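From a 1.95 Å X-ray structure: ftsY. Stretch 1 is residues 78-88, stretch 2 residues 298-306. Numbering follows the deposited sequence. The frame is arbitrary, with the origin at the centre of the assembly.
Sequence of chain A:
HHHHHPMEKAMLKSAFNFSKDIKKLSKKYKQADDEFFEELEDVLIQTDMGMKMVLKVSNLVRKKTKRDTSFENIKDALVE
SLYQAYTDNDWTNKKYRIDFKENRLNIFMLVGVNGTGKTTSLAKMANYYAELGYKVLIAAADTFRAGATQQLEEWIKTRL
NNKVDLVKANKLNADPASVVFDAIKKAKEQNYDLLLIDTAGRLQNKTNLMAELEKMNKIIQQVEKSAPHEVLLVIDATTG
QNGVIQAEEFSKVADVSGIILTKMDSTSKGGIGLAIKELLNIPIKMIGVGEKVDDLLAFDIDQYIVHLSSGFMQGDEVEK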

# COMPACT_ATOMS: atom_id res chain seq x y z
N LEU A 78 3.40 -9.87 -22.23
CA LEU A 78 2.47 -9.15 -21.42
C LEU A 78 2.94 -9.08 -19.96
O LEU A 78 2.90 -8.01 -19.36
CB LEU A 78 1.10 -9.81 -21.52
CG LEU A 78 -0.01 -9.23 -20.66
CD1 LEU A 78 -0.16 -7.71 -20.89
CD2 LEU A 78 -1.31 -10.01 -20.91
N VAL A 79 3.42 -10.21 -19.42
CA VAL A 79 3.93 -10.27 -18.04
C VAL A 79 5.07 -9.24 -17.85
O VAL A 79 5.05 -8.47 -16.93
CB VAL A 79 4.36 -11.71 -17.62
CG1 VAL A 79 5.03 -11.70 -16.26
CG2 VAL A 79 3.15 -12.67 -17.58
N GLU A 80 6.01 -9.24 -18.79
CA GLU A 80 7.13 -8.33 -18.79
C GLU A 80 6.71 -6.88 -18.96
O GLU A 80 7.25 -6.01 -18.30
CB GLU A 80 8.13 -8.74 -19.89
CG GLU A 80 9.33 -7.83 -20.04
CD GLU A 80 10.36 -8.43 -21.01
OE1 GLU A 80 10.84 -9.55 -20.76
OE2 GLU A 80 10.67 -7.78 -22.03
N SER A 81 5.72 -6.63 -19.82
CA SER A 81 5.23 -5.26 -20.07
C SER A 81 4.47 -4.67 -18.89
O SER A 81 4.45 -3.45 -18.72
CB SER A 81 4.36 -5.19 -21.34
OG SER A 81 5.07 -5.69 -22.51
N LEU A 82 3.82 -5.53 -18.10
CA LEU A 82 3.08 -5.10 -16.90
C LEU A 82 4.08 -4.61 -15.86
O LEU A 82 3.94 -3.51 -15.33
CB LEU A 82 2.23 -6.23 -16.34
CG LEU A 82 0.97 -6.59 -17.15
CD1 LEU A 82 0.46 -7.96 -16.72
CD2 LEU A 82 -0.19 -5.54 -17.10
N TYR A 83 5.09 -5.44 -15.60
CA TYR A 83 6.17 -5.10 -14.71
C TYR A 83 6.88 -3.82 -15.16
O TYR A 83 7.16 -2.92 -14.34
CB TYR A 83 7.15 -6.28 -14.65
CG TYR A 83 8.44 -5.96 -14.00
CD1 TYR A 83 8.60 -6.09 -12.61
CD2 TYR A 83 9.50 -5.49 -14.76
CE1 TYR A 83 9.76 -5.80 -12.02
CE2 TYR A 83 10.68 -5.14 -14.16
CZ TYR A 83 10.81 -5.34 -12.79
OH TYR A 83 11.96 -5.01 -12.20
N GLN A 84 7.24 -3.75 -16.46
CA GLN A 84 7.92 -2.53 -16.99
C GLN A 84 7.10 -1.22 -16.91
O GLN A 84 7.64 -0.12 -16.69
CB GLN A 84 8.46 -2.78 -18.41
CG GLN A 84 9.55 -3.85 -18.38
CD GLN A 84 10.27 -4.02 -19.71
OE1 GLN A 84 9.75 -3.67 -20.77
NE2 GLN A 84 11.45 -4.59 -19.64
N ALA A 85 5.78 -1.36 -17.06
CA ALA A 85 4.88 -0.21 -17.01
C ALA A 85 4.94 0.44 -15.63
O ALA A 85 4.96 1.67 -15.49
CB ALA A 85 3.47 -0.64 -17.32
N TYR A 86 4.98 -0.41 -14.61
CA TYR A 86 5.12 0.03 -13.23
C TYR A 86 6.52 0.55 -12.95
O TYR A 86 6.68 1.60 -12.32
CB TYR A 86 4.82 -1.12 -12.27
CG TYR A 86 4.77 -0.73 -10.82
CD1 TYR A 86 3.55 -0.38 -10.24
CD2 TYR A 86 5.94 -0.67 -10.03
CE1 TYR A 86 3.46 -0.01 -8.92
CE2 TYR A 86 5.87 -0.27 -8.65
CZ TYR A 86 4.61 0.03 -8.12
OH TYR A 86 4.43 0.41 -6.82
N THR A 87 7.54 -0.18 -13.41
CA THR A 87 8.91 0.19 -13.05
C THR A 87 9.47 1.34 -13.90
O THR A 87 10.57 1.79 -13.65
CB THR A 87 9.87 -1.03 -13.15
OG1 THR A 87 9.76 -1.60 -14.46
CG2 THR A 87 9.52 -2.10 -12.13
N ASP A 88 8.74 1.79 -14.93
CA ASP A 88 9.08 2.98 -15.73
C ASP A 88 8.80 4.25 -14.90
O ASP A 88 7.68 4.78 -14.87
CB ASP A 88 8.32 2.98 -17.08
CG ASP A 88 8.52 4.27 -17.89
OD1 ASP A 88 9.66 4.80 -17.91
OD2 ASP A 88 7.53 4.75 -18.50
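Stretch 2 298-306: AFDIDQYIV

Stretch 2 reaches stretch 1 from more than 200 residues away in the same chain. It enters as an extended segment, with phi/psi of -73/139° at Phe299 and -141/111° at Asp300, then turns helical at Ile301 and stays so through Val306, where phi/psi is -61/-44°. Asp300 occupies the N-cap position: its OD1 accepts a hydrogen bond from Gln303 N at 3.2 Å, with an angle of 162° at the hydrogen. Backbone bonds from Tyr304 N to Asp300 O (2.9 Å), Ile305 N to Ile301 O (3.0 Å) and Val306 N to Asp302 O (2.8 Å) confirm the first turns.

This helix packs against helix 78-87 with an angle of 142° between N-to-C directions, closer to antiparallel than to perpendicular. The axes approach to 9.5 Å, and the nearest pair of CA atoms is Tyr83 CA and Asp302 CA, 6.1 Å apart. The running order reflects the direction: Phe299 meets Tyr86, Ile301 lies among Tyr83, Tyr86 and Thr87, and Ile305 reaches back to Val79, Leu82 and Tyr83.

Apolar packing dominates the 433 Å² buried between the stretches, counting both sides. Ile305, with chi1 and chi2 both m, is the most heavily covered residue. Its CG2 lies 3.4 Å from Val79 O, 3.8 Å from Leu82 CB and 4.0 Å from Val79 CG1, while its CG1 is 3.9 Å from Tyr83 N and 4.3 Å from Tyr83 CB. One turn earlier, Ile301 points its CA-to-CB bond toward stretch 1; its CG2 sits 3.8 Å from Tyr83 CE1 and 4.0 Å from Thr87 CG2.

The aromatic contacts differ in geometry. Ile301 CD1 makes a CH-pi contact over one face of Tyr86, 3.8 Å from the centroid of the Tyr86 ring and 22° off its normal; the closest atom pair is Ile301 CD1 to Tyr86 CG at 3.5 Å. The Tyr86 and Phe299 rings form an oblique pair, with centroids 5.9 Å apart and planes at 45°. Phe299 CE2 approaches Tyr86 OH to 3.6 Å and Tyr86 CZ to 3.9 Å.

Polar groups contribute little directly, since no hydrogen bond crosses between the stretches. Asp302 OD1 comes within 3.9 Å of Tyr83 CD1, an oblique approach to the ring. Within stretch 1, Thr87 OG1 donates to Tyr83 O at 2.9 Å, so the hydroxyl bonds back to its own helix while the methyl contacts Ile301. Tyr86 OH is hydrogen-bonded elsewhere in the structure.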

# COMPACT_ATOMS: atom_id res chain seq x y z
N ALA A 298 6.14 -6.94 2.52
CA ALA A 298 6.76 -5.92 1.73
C ALA A 298 6.27 -6.10 0.31
O ALA A 298 6.23 -7.22 -0.18
CB ALA A 298 8.28 -6.03 1.77
N PHE A 299 5.95 -4.99 -0.36
CA PHE A 299 5.54 -5.03 -1.72
C PHE A 299 6.68 -5.32 -2.69
O PHE A 299 7.80 -4.80 -2.56
CB PHE A 299 4.93 -3.70 -2.10
CG PHE A 299 4.37 -3.70 -3.45
CD1 PHE A 299 3.17 -4.31 -3.69
CD2 PHE A 299 5.05 -3.08 -4.51
CE1 PHE A 299 2.63 -4.29 -4.96
CE2 PHE A 299 4.52 -3.08 -5.76
CZ PHE A 299 3.34 -3.68 -6.00
N ASP A 300 6.37 -6.15 -3.67
CA ASP A 300 7.33 -6.58 -4.65
C ASP A 300 6.52 -6.60 -5.93
O ASP A 300 5.61 -7.43 -6.13
CB ASP A 300 7.89 -7.93 -4.19
CG ASP A 300 8.77 -8.61 -5.23
OD1 ASP A 300 8.67 -8.23 -6.42
OD2 ASP A 300 9.54 -9.55 -4.85
N ILE A 301 6.85 -5.67 -6.81
CA ILE A 301 6.09 -5.52 -8.05
C ILE A 301 6.19 -6.75 -8.94
O ILE A 301 5.17 -7.10 -9.58
CB ILE A 301 6.47 -4.24 -8.85
CG1 ILE A 301 5.63 -4.16 -10.15
CG2 ILE A 301 7.99 -4.17 -9.12
CD1 ILE A 301 4.13 -4.04 -9.90
N ASP A 302 7.35 -7.41 -9.01
CA ASP A 302 7.43 -8.64 -9.85
C ASP A 302 6.50 -9.75 -9.32
O ASP A 302 5.86 -10.47 -10.09
CB ASP A 302 8.86 -9.12 -10.11
CG ASP A 302 8.92 -10.20 -11.17
OD1 ASP A 302 8.54 -9.94 -12.35
OD2 ASP A 302 9.30 -11.34 -10.82
N GLN A 303 6.41 -9.86 -8.01
CA GLN A 303 5.56 -10.85 -7.40
C GLN A 303 4.08 -10.53 -7.62
O GLN A 303 3.28 -11.42 -7.87
CB GLN A 303 5.87 -10.96 -5.90
CG GLN A 303 7.14 -11.78 -5.62
CD GLN A 303 7.00 -13.23 -6.05
OE1 GLN A 303 6.30 -14.00 -5.39
NE2 GLN A 303 7.65 -13.62 -7.15
N TYR A 304 3.72 -9.26 -7.46
CA TYR A 304 2.38 -8.83 -7.73
C TYR A 304 2.01 -9.23 -9.17
O TYR A 304 0.99 -9.89 -9.40
CB TYR A 304 2.31 -7.31 -7.58
CG TYR A 304 0.96 -6.69 -7.82
CD1 TYR A 304 0.04 -6.55 -6.78
CD2 TYR A 304 0.63 -6.18 -9.09
CE1 TYR A 304 -1.18 -5.94 -7.00
CE2 TYR A 304 -0.58 -5.59 -9.32
CZ TYR A 304 -1.48 -5.47 -8.27
OH TYR A 304 -2.65 -4.88 -8.52
N ILE A 305 2.89 -8.90 -10.13
CA ILE A 305 2.60 -9.21 -11.55
C ILE A 305 2.56 -10.72 -11.86
O ILE A 305 1.67 -11.20 -12.55
CB ILE A 305 3.64 -8.50 -12.49
CG1 ILE A 305 3.54 -6.97 -12.34
CG2 ILE A 305 3.43 -8.87 -13.96
CD1 ILE A 305 2.15 -6.41 -12.52
N VAL A 306 3.55 -11.46 -11.36
CA VAL A 306 3.60 -12.93 -11.59
C VAL A 306 2.38 -13.66 -11.00
O VAL A 306 1.77 -14.52 -11.65
CB VAL A 306 4.96 -13.50 -11.07
CG1 VAL A 306 4.91 -15.00 -10.90
CG2 VAL A 306 6.09 -13.09 -12.04